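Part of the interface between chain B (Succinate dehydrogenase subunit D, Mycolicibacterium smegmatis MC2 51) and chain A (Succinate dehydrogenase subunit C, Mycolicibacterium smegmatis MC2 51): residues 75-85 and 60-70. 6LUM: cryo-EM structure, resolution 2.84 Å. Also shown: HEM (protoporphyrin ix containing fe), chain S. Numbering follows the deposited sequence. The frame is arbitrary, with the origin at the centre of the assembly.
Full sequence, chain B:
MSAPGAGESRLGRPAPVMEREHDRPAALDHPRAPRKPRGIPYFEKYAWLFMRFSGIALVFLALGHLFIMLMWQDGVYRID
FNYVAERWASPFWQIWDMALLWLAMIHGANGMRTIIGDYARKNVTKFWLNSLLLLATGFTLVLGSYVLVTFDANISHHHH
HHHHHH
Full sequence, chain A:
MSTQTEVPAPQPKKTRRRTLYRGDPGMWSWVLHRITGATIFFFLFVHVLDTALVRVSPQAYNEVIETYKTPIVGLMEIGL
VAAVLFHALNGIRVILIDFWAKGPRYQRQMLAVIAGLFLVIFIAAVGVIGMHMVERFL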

ATOM      1  N   GLY B  75     -53.142 -39.018  -4.773  1.00 14.13           N
ATOM      2  CA  GLY B  75     -52.498 -37.872  -5.338  1.00 14.13           C
ATOM      3  C   GLY B  75     -53.382 -36.657  -5.246  1.00 14.13           C
ATOM      4  O   GLY B  75     -54.220 -36.531  -4.358  1.00 14.13           O
ATOM      5  N   VAL B  76     -53.231 -35.765  -6.220  1.00 14.43           N
ATOM      6  CA  VAL B  76     -53.988 -34.523  -6.183  1.00 14.43           C
ATOM      7  C   VAL B  76     -55.477 -34.783  -6.088  1.00 14.43           C
ATOM      8  O   VAL B  76     -56.228 -33.936  -5.598  1.00 14.43           O
ATOM      9  CB  VAL B  76     -53.637 -33.657  -7.401  1.00 14.43           C
ATOM     10  CG1 VAL B  76     -52.190 -33.290  -7.357  1.00 14.43           C
ATOM     11  CG2 VAL B  76     -53.914 -34.411  -8.651  1.00 14.43           C
ATOM     12  N   TYR B  77     -55.932 -35.959  -6.491  1.00 18.06           N
ATOM     13  CA  TYR B  77     -57.367 -36.185  -6.521  1.00 18.06           C
ATOM     14  C   TYR B  77     -57.953 -36.429  -5.146  1.00 18.06           C
ATOM     15  O   TYR B  77     -59.122 -36.801  -5.042  1.00 18.06           O
ATOM     16  CB  TYR B  77     -57.676 -37.336  -7.470  1.00 18.06           C
ATOM     17  CG  TYR B  77     -56.961 -37.140  -8.771  1.00 18.06           C
ATOM     18  CD1 TYR B  77     -57.286 -36.088  -9.599  1.00 18.06           C
ATOM     19  CD2 TYR B  77     -55.928 -37.969  -9.147  1.00 18.06           C
ATOM     20  CE1 TYR B  77     -56.626 -35.881 -10.776  1.00 18.06           C
ATOM     21  CE2 TYR B  77     -55.262 -37.769 -10.325  1.00 18.06           C
ATOM     22  CZ  TYR B  77     -55.613 -36.722 -11.135  1.00 18.06           C
ATOM     23  OH  TYR B  77     -54.949 -36.518 -12.316  1.00 18.06           O
ATOM     24  N   ARG B  78     -57.176 -36.223  -4.092  1.00 11.98           N
ATOM     25  CA  ARG B  78     -57.703 -36.207  -2.742  1.00 11.98           C
ATOM     26  C   ARG B  78     -57.580 -34.850  -2.082  1.00 11.98           C
ATOM     27  O   ARG B  78     -58.063 -34.688  -0.961  1.00 11.98           O
ATOM     28  CB  ARG B  78     -56.968 -37.221  -1.865  1.00 11.98           C
ATOM     29  CG  ARG B  78     -55.618 -36.711  -1.568  1.00 11.98           C
ATOM     30  CD  ARG B  78     -54.779 -37.607  -0.765  1.00 11.98           C
ATOM     31  NE  ARG B  78     -53.407 -37.283  -1.093  1.00 11.98           N
ATOM     32  CZ  ARG B  78     -52.371 -37.574  -0.337  1.00 11.98           C
ATOM     33  NH1 ARG B  78     -51.165 -37.237  -0.732  1.00 11.98           N
ATOM     34  NH2 ARG B  78     -52.545 -38.182   0.817  1.00 11.98           N
ATOM     35  N   ILE B  79     -56.949 -33.882  -2.731  1.00 10.57           N
ATOM     36  CA  ILE B  79     -56.546 -32.652  -2.067  1.00 10.57           C
ATOM     37  C   ILE B  79     -57.708 -31.675  -2.045  1.00 10.57           C
ATOM     38  O   ILE B  79     -58.363 -31.455  -3.067  1.00 10.57           O
ATOM     39  CB  ILE B  79     -55.326 -32.045  -2.765  1.00 10.57           C
ATOM     40  CG1 ILE B  79     -54.091 -32.889  -2.480  1.00 10.57           C
ATOM     41  CG2 ILE B  79     -55.119 -30.632  -2.324  1.00 10.57           C
ATOM     42  CD1 ILE B  79     -52.849 -32.336  -3.051  1.00 10.57           C
ATOM     43  N   ASP B  80     -57.978 -31.101  -0.877  1.00 11.88           N
ATOM     44  CA  ASP B  80     -58.940 -30.018  -0.733  1.00 11.88           C
ATOM     45  C   ASP B  80     -58.702 -29.338   0.607  1.00 11.88           C
ATOM     46  O   ASP B  80     -57.709 -29.604   1.294  1.00 11.88           O
ATOM     47  CB  ASP B  80     -60.378 -30.515  -0.882  1.00 11.88           C
ATOM     48  CG  ASP B  80     -60.679 -31.695  -0.011  1.00 11.88           C
ATOM     49  OD1 ASP B  80     -59.802 -32.092   0.769  1.00 11.88           O
ATOM     50  OD2 ASP B  80     -61.797 -32.233  -0.103  1.00 11.88           O
ATOM     51  N   PHE B  81     -59.620 -28.448   0.978  1.00 12.65           N
ATOM     52  CA  PHE B  81     -59.430 -27.668   2.192  1.00 12.65           C
ATOM     53  C   PHE B  81     -59.379 -28.552   3.421  1.00 12.65           C
ATOM     54  O   PHE B  81     -58.577 -28.315   4.323  1.00 12.65           O
ATOM     55  CB  PHE B  81     -60.531 -26.628   2.349  1.00 12.65           C
ATOM     56  CG  PHE B  81     -60.415 -25.833   3.603  1.00 12.65           C
ATOM     57  CD1 PHE B  81     -59.539 -24.786   3.685  1.00 12.65           C
ATOM     58  CD2 PHE B  81     -61.164 -26.149   4.712  1.00 12.65           C
ATOM     59  CE1 PHE B  81     -59.421 -24.072   4.836  1.00 12.65           C
ATOM     60  CE2 PHE B  81     -61.040 -25.434   5.864  1.00 12.65           C
ATOM     61  CZ  PHE B  81     -60.170 -24.395   5.921  1.00 12.65           C
ATOM     62  N   ASN B  82     -60.237 -29.564   3.493  1.00 10.67           N
ATOM     63  CA  ASN B  82     -60.241 -30.415   4.672  1.00 10.67           C
ATOM     64  C   ASN B  82     -58.957 -31.213   4.785  1.00 10.67           C
ATOM     65  O   ASN B  82     -58.461 -31.432   5.891  1.00 10.67           O
ATOM     66  CB  ASN B  82     -61.445 -31.341   4.640  1.00 10.67           C
ATOM     67  CG  ASN B  82     -62.744 -30.583   4.590  1.00 10.67           C
ATOM     68  OD1 ASN B  82     -63.331 -30.273   5.622  1.00 10.67           O
ATOM     69  ND2 ASN B  82     -63.197 -30.263   3.387  1.00 10.67           N
ATOM     70  N   TYR B  83     -58.392 -31.630   3.659  1.00  9.38           N
ATOM     71  CA  TYR B  83     -57.100 -32.299   3.675  1.00  9.38           C
ATOM     72  C   TYR B  83     -56.019 -31.374   4.217  1.00  9.38           C
ATOM     73  O   TYR B  83     -55.239 -31.757   5.097  1.00  9.38           O
ATOM     74  CB  TYR B  83     -56.779 -32.782   2.261  1.00  9.38           C
ATOM     75  CG  TYR B  83     -55.353 -33.180   2.024  1.00  9.38           C
ATOM     76  CD1 TYR B  83     -54.893 -34.433   2.373  1.00  9.38           C
ATOM     77  CD2 TYR B  83     -54.470 -32.308   1.434  1.00  9.38           C
ATOM     78  CE1 TYR B  83     -53.602 -34.787   2.158  1.00  9.38           C
ATOM     79  CE2 TYR B  83     -53.181 -32.657   1.217  1.00  9.38           C
ATOM     80  CZ  TYR B  83     -52.752 -33.894   1.573  1.00  9.38           C
ATOM     81  OH  TYR B  83     -51.450 -34.234   1.345  1.00  9.38           O
ATOM     82  N   VAL B  84     -55.967 -30.140   3.713  1.00  5.90           N
ATOM     83  CA  VAL B  84     -54.982 -29.177   4.206  1.00  5.90           C
ATOM     84  C   VAL B  84     -55.172 -28.919   5.695  1.00  5.90           C
ATOM     85  O   VAL B  84     -54.204 -28.804   6.453  1.00  5.90           O
ATOM     86  CB  VAL B  84     -55.067 -27.871   3.403  1.00  5.90           C
ATOM     87  CG1 VAL B  84     -54.067 -26.890   3.917  1.00  5.90           C
ATOM     88  CG2 VAL B  84     -54.829 -28.134   1.952  1.00  5.90           C
ATOM     89  N   ALA B  85     -56.423 -28.814   6.136  1.00  8.05           N
ATOM     90  CA  ALA B  85     -56.710 -28.489   7.523  1.00  8.05           C
ATOM     91  C   ALA B  85     -56.375 -29.638   8.451  1.00  8.05           C
ATOM     92  O   ALA B  85     -56.053 -29.410   9.618  1.00  8.05           O
ATOM     93  CB  ALA B  85     -58.176 -28.109   7.667  1.00  8.05           C
TER
HETATM   94  CHA HEM S 202     -47.899 -25.821  -0.097  1.00 12.45           C
HETATM   95  CHB HEM S 202     -49.452 -29.056  -3.307  1.00 12.45           C
HETATM   96  CHC HEM S 202     -45.126 -28.986  -5.316  1.00 12.45           C
HETATM   97  CHD HEM S 202     -43.481 -26.093  -1.812  1.00 12.45           C
HETATM   98  C1A HEM S 202     -48.546 -26.784  -0.809  1.00 12.45           C
HETATM   99  C2A HEM S 202     -49.671 -27.447  -0.206  1.00 12.45           C
HETATM  100  C3A HEM S 202     -50.102 -28.325  -1.089  1.00 12.45           C
HETATM  101  C4A HEM S 202     -49.248 -28.231  -2.244  1.00 12.45           C
HETATM  102  CMA HEM S 202     -51.274 -29.315  -1.005  1.00 12.45           C
HETATM  103  CAA HEM S 202     -50.160 -27.064   1.216  1.00 12.45           C
HETATM  104  CBA HEM S 202     -50.895 -28.131   2.017  1.00 12.45           C
HETATM  105  CGA HEM S 202     -50.001 -28.759   3.038  1.00 12.45           C
HETATM  106  O1A HEM S 202     -50.363 -29.826   3.581  1.00 12.45           O
HETATM  107  O2A HEM S 202     -48.921 -28.203   3.305  1.00 12.45           O
HETATM  108  C1B HEM S 202     -48.431 -29.303  -4.153  1.00 12.45           C
HETATM  109  C2B HEM S 202     -48.521 -30.081  -5.342  1.00 12.45           C
HETATM  110  C3B HEM S 202     -47.315 -30.071  -5.905  1.00 12.45           C
HETATM  111  C4B HEM S 202     -46.448 -29.259  -5.084  1.00 12.45           C
HETATM  112  CMB HEM S 202     -49.821 -30.780  -5.772  1.00 12.45           C
HETATM  113  CAB HEM S 202     -46.853 -30.738  -7.212  1.00 12.45           C
HETATM  114  CBB HEM S 202     -47.698 -31.113  -8.170  1.00 12.45           C
HETATM  115  C1C HEM S 202     -44.323 -28.191  -4.539  1.00 12.45           C
HETATM  116  C2C HEM S 202     -42.944 -27.888  -4.812  1.00 12.45           C
HETATM  117  C3C HEM S 202     -42.497 -27.093  -3.837  1.00 12.45           C
HETATM  118  C4C HEM S 202     -43.579 -26.860  -2.937  1.00 12.45           C
HETATM  119  CMC HEM S 202     -42.194 -28.440  -6.037  1.00 12.45           C
HETATM  120  CAC HEM S 202     -41.122 -26.445  -3.596  1.00 12.45           C
HETATM  121  CBC HEM S 202     -40.130 -26.456  -4.482  1.00 12.45           C
HETATM  122  C1D HEM S 202     -44.532 -25.740  -1.026  1.00 12.45           C
HETATM  123  C2D HEM S 202     -44.514 -24.852   0.094  1.00 12.45           C
HETATM  124  C3D HEM S 202     -45.733 -24.763   0.587  1.00 12.45           C
HETATM  125  C4D HEM S 202     -46.567 -25.609  -0.215  1.00 12.45           C
HETATM  126  CMD HEM S 202     -43.281 -24.128   0.608  1.00 12.45           C
HETATM  127  CAD HEM S 202     -46.169 -23.916   1.791  1.00 12.45           C
HETATM  128  CBD HEM S 202     -47.206 -22.910   1.324  1.00 12.45           C
HETATM  129  CGD HEM S 202     -47.362 -21.835   2.345  1.00 12.45           C
HETATM  130  O1D HEM S 202     -48.263 -20.986   2.186  1.00 12.45           O
HETATM  131  O2D HEM S 202     -46.585 -21.840   3.317  1.00 12.45           O
HETATM  132  NA  HEM S 202     -48.280 -27.223  -2.114  1.00 12.45           N
HETATM  133  NB  HEM S 202     -47.165 -28.802  -4.013  1.00 12.45           N
HETATM  134  NC  HEM S 202     -44.679 -27.550  -3.379  1.00 12.45           N
HETATM  135  ND  HEM S 202     -45.803 -26.199  -1.184  1.00 12.45           N
HETATM  136 FE   HEM S 202     -46.487 -27.402  -2.703  1.00 12.45          FE
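Chain A, residues 60-70: AYNEVIETYKT

The apolar centre of this contact is built by Tyr A61 and Ile A65, one helical turn apart on chain A, so both CA-to-CB bonds point toward chain B. Ile A65, with chi1 p and chi2 t, brings CD1 to 3.4 Å from Asp B80 CA and 4.1 Å from Ile B79 CG2, filling the bend where the chain B loop gives way to helix. Tyr A61, chi1 t, sets its ring beside the start of that helix: CE2 is 3.7 Å from Val B84 CG2, CD2 is 4.3 Å from Phe B81 CB, and Phe B81 N meets the ring at its edge. Val B84 and Ile B79 also reach the heme, with Val B84 CG1 3.9 Å from HEM CBA and Ile B79 CD1 4.0 Å from HEM CMA, so these two residues serve protein and cofactor at once.

The chain A stretch continues a helix begun earlier in the chain and goes on into the loop that carries Lys A69. Its axis and that of helix 81-85 approach to 10.5 Å and cross at 109°; on the helix itself the contacts come from Phe B81 and Val B84. The preceding loop and short 3-10 segment, 76-78, run back along chain A, pairing Asp B80 with Asn A62 and Val B76 with Lys A69 in register.

Polar groups form the outer edge of the contact by meeting backbone N and O groups of chain B. At the helix start, Asn A62 OD1 accepts from Phe B81 N at 3.1 Å, while Asp B80 OD1 caps the same turn from within chain B, accepting from Tyr B83 N at 3.2 Å. Farther along, Lys A69 extends past Tyr B77, its CB 4.1 Å from Tyr B77 CE1, and its NZ donates to Ile B79 O at 2.9 Å. Glu A66 OE2 holds that NZ in a 3.0 Å salt bridge.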

ATOM      1  N   ALA A  60     -63.242 -21.110  -2.109  1.00 21.03           N
ATOM      2  CA  ALA A  60     -62.322 -20.557  -3.098  1.00 21.03           C
ATOM      3  C   ALA A  60     -61.149 -21.495  -3.339  1.00 21.03           C
ATOM      4  O   ALA A  60     -60.753 -21.742  -4.489  1.00 21.03           O
ATOM      5  CB  ALA A  60     -61.827 -19.191  -2.639  1.00 21.03           C
ATOM      6  N   TYR A  61     -60.576 -22.023  -2.259  1.00 15.80           N
ATOM      7  CA  TYR A  61     -59.491 -22.981  -2.393  1.00 15.80           C
ATOM      8  C   TYR A  61     -59.950 -24.208  -3.156  1.00 15.80           C
ATOM      9  O   TYR A  61     -59.271 -24.671  -4.082  1.00 15.80           O
ATOM     10  CB  TYR A  61     -58.973 -23.374  -1.017  1.00 15.80           C
ATOM     11  CG  TYR A  61     -57.710 -24.178  -1.074  1.00 15.80           C
ATOM     12  CD1 TYR A  61     -56.532 -23.609  -1.494  1.00 15.80           C
ATOM     13  CD2 TYR A  61     -57.697 -25.509  -0.723  1.00 15.80           C
ATOM     14  CE1 TYR A  61     -55.387 -24.332  -1.554  1.00 15.80           C
ATOM     15  CE2 TYR A  61     -56.551 -26.240  -0.785  1.00 15.80           C
ATOM     16  CZ  TYR A  61     -55.400 -25.645  -1.200  1.00 15.80           C
ATOM     17  OH  TYR A  61     -54.239 -26.359  -1.269  1.00 15.80           O
ATOM     18  N   ASN A  62     -61.106 -24.749  -2.779  1.00 20.13           N
ATOM     19  CA  ASN A  62     -61.622 -25.918  -3.468  1.00 20.13           C
ATOM     20  C   ASN A  62     -61.813 -25.641  -4.947  1.00 20.13           C
ATOM     21  O   ASN A  62     -61.475 -26.479  -5.782  1.00 20.13           O
ATOM     22  CB  ASN A  62     -62.929 -26.365  -2.829  1.00 20.13           C
ATOM     23  CG  ASN A  62     -62.722 -27.022  -1.498  1.00 20.13           C
ATOM     24  OD1 ASN A  62     -61.624 -27.029  -0.967  1.00 20.13           O
ATOM     25  ND2 ASN A  62     -63.781 -27.582  -0.945  1.00 20.13           N
ATOM     26  N   GLU A  63     -62.319 -24.459  -5.296  1.00 27.87           N
ATOM     27  CA  GLU A  63     -62.490 -24.108  -6.701  1.00 27.87           C
ATOM     28  C   GLU A  63     -61.174 -24.175  -7.457  1.00 27.87           C
ATOM     29  O   GLU A  63     -61.048 -24.894  -8.459  1.00 27.87           O
ATOM     30  CB  GLU A  63     -63.073 -22.707  -6.822  1.00 27.87           C
ATOM     31  CG  GLU A  63     -64.554 -22.600  -6.587  1.00 27.87           C
ATOM     32  CD  GLU A  63     -65.023 -21.164  -6.672  1.00 27.87           C
ATOM     33  OE1 GLU A  63     -64.223 -20.314  -7.111  1.00 27.87           O
ATOM     34  OE2 GLU A  63     -66.180 -20.882  -6.298  1.00 27.87           O
ATOM     35  N   VAL A  64     -60.179 -23.414  -7.004  1.00 23.71           N
ATOM     36  CA  VAL A  64     -58.967 -23.300  -7.811  1.00 23.71           C
ATOM     37  C   VAL A  64     -58.241 -24.637  -7.890  1.00 23.71           C
ATOM     38  O   VAL A  64     -57.672 -24.987  -8.933  1.00 23.71           O
ATOM     39  CB  VAL A  64     -58.060 -22.174  -7.292  1.00 23.71           C
ATOM     40  CG1 VAL A  64     -58.870 -20.920  -7.114  1.00 23.71           C
ATOM     41  CG2 VAL A  64     -57.384 -22.565  -6.008  1.00 23.71           C
ATOM     42  N   ILE A  65     -58.288 -25.439  -6.827  1.00 21.61           N
ATOM     43  CA  ILE A  65     -57.586 -26.710  -6.950  1.00 21.61           C
ATOM     44  C   ILE A  65     -58.387 -27.705  -7.770  1.00 21.61           C
ATOM     45  O   ILE A  65     -57.806 -28.576  -8.419  1.00 21.61           O
ATOM     46  CB  ILE A  65     -57.220 -27.286  -5.581  1.00 21.61           C
ATOM     47  CG1 ILE A  65     -58.471 -27.619  -4.804  1.00 21.61           C
ATOM     48  CG2 ILE A  65     -56.359 -26.321  -4.829  1.00 21.61           C
ATOM     49  CD1 ILE A  65     -58.161 -28.246  -3.539  1.00 21.61           C
ATOM     50  N   GLU A  66     -59.718 -27.610  -7.779  1.00 32.84           N
ATOM     51  CA  GLU A  66     -60.479 -28.447  -8.699  1.00 32.84           C
ATOM     52  C   GLU A  66     -60.133 -28.101 -10.131  1.00 32.84           C
ATOM     53  O   GLU A  66     -60.208 -28.955 -11.018  1.00 32.84           O
ATOM     54  CB  GLU A  66     -61.981 -28.297  -8.466  1.00 32.84           C
ATOM     55  CG  GLU A  66     -62.495 -28.871  -7.153  1.00 32.84           C
ATOM     56  CD  GLU A  66     -62.447 -30.379  -7.089  1.00 32.84           C
ATOM     57  OE1 GLU A  66     -62.663 -31.034  -8.127  1.00 32.84           O
ATOM     58  OE2 GLU A  66     -62.187 -30.910  -5.990  1.00 32.84           O
ATOM     59  N   THR A  67     -59.755 -26.849 -10.383  1.00 31.23           N
ATOM     60  CA  THR A  67     -59.266 -26.524 -11.721  1.00 31.23           C
ATOM     61  C   THR A  67     -57.810 -26.944 -11.898  1.00 31.23           C
ATOM     62  O   THR A  67     -57.292 -26.932 -13.016  1.00 31.23           O
ATOM     63  CB  THR A  67     -59.426 -25.035 -12.032  1.00 31.23           C
ATOM     64  OG1 THR A  67     -58.364 -24.296 -11.421  1.00 31.23           O
ATOM     65  CG2 THR A  67     -60.770 -24.519 -11.542  1.00 31.23           C
ATOM     66  N   TYR A  68     -57.124 -27.287 -10.813  1.00 27.91           N
ATOM     67  CA  TYR A  68     -55.794 -27.885 -10.950  1.00 27.91           C
ATOM     68  C   TYR A  68     -55.810 -29.412 -11.016  1.00 27.91           C
ATOM     69  O   TYR A  68     -54.774 -30.026 -10.752  1.00 27.91           O
ATOM     70  CB  TYR A  68     -54.880 -27.470  -9.795  1.00 27.91           C
ATOM     71  CG  TYR A  68     -54.439 -26.033  -9.834  1.00 27.91           C
ATOM     72  CD1 TYR A  68     -53.518 -25.549  -8.924  1.00 27.91           C
ATOM     73  CD2 TYR A  68     -54.953 -25.156 -10.777  1.00 27.91           C
ATOM     74  CE1 TYR A  68     -53.117 -24.235  -8.953  1.00 27.91           C
ATOM     75  CE2 TYR A  68     -54.560 -23.840 -10.814  1.00 27.91           C
ATOM     76  CZ  TYR A  68     -53.644 -23.381  -9.902  1.00 27.91           C
ATOM     77  OH  TYR A  68     -53.259 -22.059  -9.954  1.00 27.91           O
ATOM     78  N   LYS A  69     -56.939 -30.039 -11.331  1.00 24.88           N
ATOM     79  CA  LYS A  69     -57.043 -31.492 -11.426  1.00 24.88           C
ATOM     80  C   LYS A  69     -57.541 -31.922 -12.800  1.00 24.88           C
ATOM     81  O   LYS A  69     -58.406 -32.786 -12.923  1.00 24.88           O
ATOM     82  CB  LYS A  69     -57.962 -32.055 -10.350  1.00 24.88           C
ATOM     83  CG  LYS A  69     -57.490 -31.855  -8.934  1.00 24.88           C
ATOM     84  CD  LYS A  69     -58.507 -32.395  -7.955  1.00 24.88           C
ATOM     85  CE  LYS A  69     -58.317 -31.800  -6.586  1.00 24.88           C
ATOM     86  NZ  LYS A  69     -59.469 -32.086  -5.703  1.00 24.88           N
ATOM     87  N   THR A  70     -57.004 -31.319 -13.840  1.00 33.38           N
ATOM     88  CA  THR A  70     -57.338 -31.617 -15.219  1.00 33.38           C
ATOM     89  C   THR A  70     -56.224 -32.432 -15.864  1.00 33.38           C
ATOM     90  O   THR A  70     -55.146 -32.599 -15.288  1.00 33.38           O
ATOM     91  CB  THR A  70     -57.570 -30.313 -15.976  1.00 33.38           C
ATOM     92  OG1 THR A  70     -56.386 -29.516 -15.919  1.00 33.38           O
ATOM     93  CG2 THR A  70     -58.696 -29.542 -15.345  1.00 33.38           C
TER